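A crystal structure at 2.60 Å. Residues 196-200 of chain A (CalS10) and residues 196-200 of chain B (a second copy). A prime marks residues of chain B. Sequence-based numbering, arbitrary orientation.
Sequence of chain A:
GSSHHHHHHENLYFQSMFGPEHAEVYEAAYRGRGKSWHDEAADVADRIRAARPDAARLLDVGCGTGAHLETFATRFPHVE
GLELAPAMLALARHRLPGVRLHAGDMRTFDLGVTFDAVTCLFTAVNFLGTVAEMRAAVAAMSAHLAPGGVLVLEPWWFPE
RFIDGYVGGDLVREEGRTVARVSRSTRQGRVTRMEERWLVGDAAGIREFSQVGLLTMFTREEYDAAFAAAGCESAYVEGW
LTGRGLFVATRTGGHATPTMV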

# COMPACT_ATOMS: atom_id res chain seq x y z
N GLU A 196 10.69 -3.14 8.33
CA GLU A 196 9.76 -2.33 7.55
C GLU A 196 10.16 -2.37 6.08
O GLU A 196 11.35 -2.32 5.76
CB GLU A 196 9.72 -0.88 8.02
CG GLU A 196 8.76 -0.62 9.16
CD GLU A 196 8.88 0.78 9.71
OE1 GLU A 196 9.97 1.38 9.57
OE2 GLU A 196 7.90 1.29 10.28
N ARG A 197 9.17 -2.44 5.20
CA ARG A 197 9.41 -2.42 3.76
C ARG A 197 8.39 -1.50 3.11
O ARG A 197 7.18 -1.74 3.21
CB ARG A 197 9.37 -3.82 3.18
CG ARG A 197 10.61 -4.61 3.55
CD ARG A 197 10.57 -6.03 3.05
NE ARG A 197 11.38 -6.17 1.85
CZ ARG A 197 11.82 -7.32 1.36
NH1 ARG A 197 11.54 -8.46 1.98
NH2 ARG A 197 12.55 -7.33 0.25
N TRP A 198 8.89 -0.47 2.43
CA TRP A 198 8.08 0.60 1.88
C TRP A 198 8.03 0.53 0.36
O TRP A 198 8.96 0.06 -0.29
CB TRP A 198 8.65 1.96 2.30
CG TRP A 198 8.70 2.18 3.77
CD1 TRP A 198 9.60 1.64 4.65
CD2 TRP A 198 7.84 3.01 4.56
NE1 TRP A 198 9.35 2.08 5.92
CE2 TRP A 198 8.27 2.92 5.89
CE3 TRP A 198 6.74 3.82 4.26
CZ2 TRP A 198 7.64 3.61 6.93
CZ3 TRP A 198 6.12 4.50 5.29
CH2 TRP A 198 6.57 4.39 6.61
N LEU A 199 6.92 1.01 -0.20
CA LEU A 199 6.79 1.28 -1.62
C LEU A 199 6.27 2.70 -1.80
O LEU A 199 5.21 3.04 -1.28
CB LEU A 199 5.85 0.29 -2.31
CG LEU A 199 6.35 -1.13 -2.57
CD1 LEU A 199 5.20 -1.97 -3.12
CD2 LEU A 199 7.52 -1.13 -3.54
N VAL A 200 7.03 3.53 -2.52
CA VAL A 200 6.61 4.89 -2.85
C VAL A 200 6.52 5.01 -4.36
O VAL A 200 7.53 4.85 -5.06
CB VAL A 200 7.54 5.95 -2.26
CG1 VAL A 200 7.05 7.34 -2.65
CG2 VAL A 200 7.59 5.83 -0.75
N GLU B 196 3.94 -3.22 -11.65
CA GLU B 196 3.30 -3.62 -10.41
C GLU B 196 4.35 -4.13 -9.44
O GLU B 196 5.26 -4.87 -9.82
CB GLU B 196 2.25 -4.71 -10.67
CG GLU B 196 0.85 -4.19 -10.93
CD GLU B 196 -0.08 -5.25 -11.47
OE1 GLU B 196 0.41 -6.21 -12.11
OE2 GLU B 196 -1.31 -5.13 -11.25
N ARG B 197 4.22 -3.74 -8.17
CA ARG B 197 5.14 -4.18 -7.13
C ARG B 197 4.35 -4.48 -5.87
O ARG B 197 3.66 -3.60 -5.34
CB ARG B 197 6.21 -3.11 -6.88
CG ARG B 197 7.20 -3.02 -8.02
CD ARG B 197 8.20 -1.90 -7.85
NE ARG B 197 9.53 -2.35 -7.48
CZ ARG B 197 10.62 -1.59 -7.57
NH1 ARG B 197 10.53 -0.35 -8.03
NH2 ARG B 197 11.80 -2.08 -7.22
N TRP B 198 4.46 -5.71 -5.39
CA TRP B 198 3.71 -6.19 -4.24
C TRP B 198 4.64 -6.34 -3.04
O TRP B 198 5.84 -6.60 -3.19
CB TRP B 198 3.03 -7.54 -4.51
CG TRP B 198 1.93 -7.54 -5.53
CD1 TRP B 198 0.60 -7.34 -5.30
CD2 TRP B 198 2.06 -7.78 -6.94
NE1 TRP B 198 -0.10 -7.43 -6.47
CE2 TRP B 198 0.77 -7.70 -7.50
CE3 TRP B 198 3.15 -8.05 -7.78
CZ2 TRP B 198 0.53 -7.88 -8.86
CZ3 TRP B 198 2.91 -8.22 -9.13
CH2 TRP B 198 1.61 -8.14 -9.66
N LEU B 199 4.06 -6.19 -1.86
CA LEU B 199 4.71 -6.55 -0.61
C LEU B 199 3.78 -7.51 0.13
O LEU B 199 2.63 -7.16 0.40
CB LEU B 199 5.02 -5.32 0.24
CG LEU B 199 6.19 -4.46 -0.24
CD1 LEU B 199 6.30 -3.20 0.59
CD2 LEU B 199 7.49 -5.25 -0.21
N VAL B 200 4.29 -8.69 0.45
CA VAL B 200 3.53 -9.72 1.15
C VAL B 200 4.19 -9.93 2.50
O VAL B 200 5.34 -10.38 2.58
CB VAL B 200 3.49 -11.03 0.35
CG1 VAL B 200 2.62 -12.07 1.05
CG2 VAL B 200 3.03 -10.79 -1.08

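Two antiparallel β-strands from the two copies of CalS10 face each other here without a single hydrogen bond between them, and the closest approach on each side is a leucine methyl group set against a backbone carbonyl oxygen. Leu199′ CD1 lies 3.1 Å from Arg197 O, and Leu199 CD1 lies 3.2 Å from Arg197′ O. These are tight van der Waals contacts: a methyl carbon is no conventional donor, and the pairs add packing rather than a polar link. The strand axes come no nearer than 8.4 Å, and their N-to-C directions differ by 158°. That separation is too wide for the backbone pairing of a shared sheet, so side chains must fill the space between the strands.

The register is reciprocal. Arg197 CA is 7.6 Å from Leu199′ CA, and Leu199 CA is 7.9 Å from Arg197′ CA, so each leucine sits across from the arginine of the other copy. The alternation of a β-strand sorts the residues: Arg197 and Leu199 of both chains direct their CA-to-CB bonds toward the partner strand, whereas Trp198 and Trp198′ direct theirs away. The indoles consequently take almost no part, and what the leucines meet at position 198 is main chain, with Leu199′ CD1 4.1 Å from Trp198 C and Leu199 CD1 4.4 Å from Trp198′ C.

At the centre the two leucines meet each other, Leu199 CG standing 3.8 Å from Leu199′ CD1 in an apolar contact. Both side chains adopt the same rotamer, m at chi1 and t at chi2, so the near-symmetry of the backbones extends to the side chains that join them. These leucines account for most of the 261 Å² buried between the two stretches, with 85 Å² covered on Leu199 and 95 Å² on Leu199′.

The arginines contribute through the carbon base of the side chain as well as through the carbonyl. Arg197 CB is 4.1 Å from Leu199′ CD1, and Arg197′ CB is likewise 4.1 Å from Leu199 CD1. The Arg197 guanidinium has Leu199′ CD2 nearby at an oblique angle, while its NE is hydrogen-bonded elsewhere in the structure. Neither arginine forms a salt bridge across this contact, and Glu196 and Val200 of both copies lie out of reach. The result is a small, nearly twofold arrangement in which each Leu199 packs against its counterpart and against the backbone opposite.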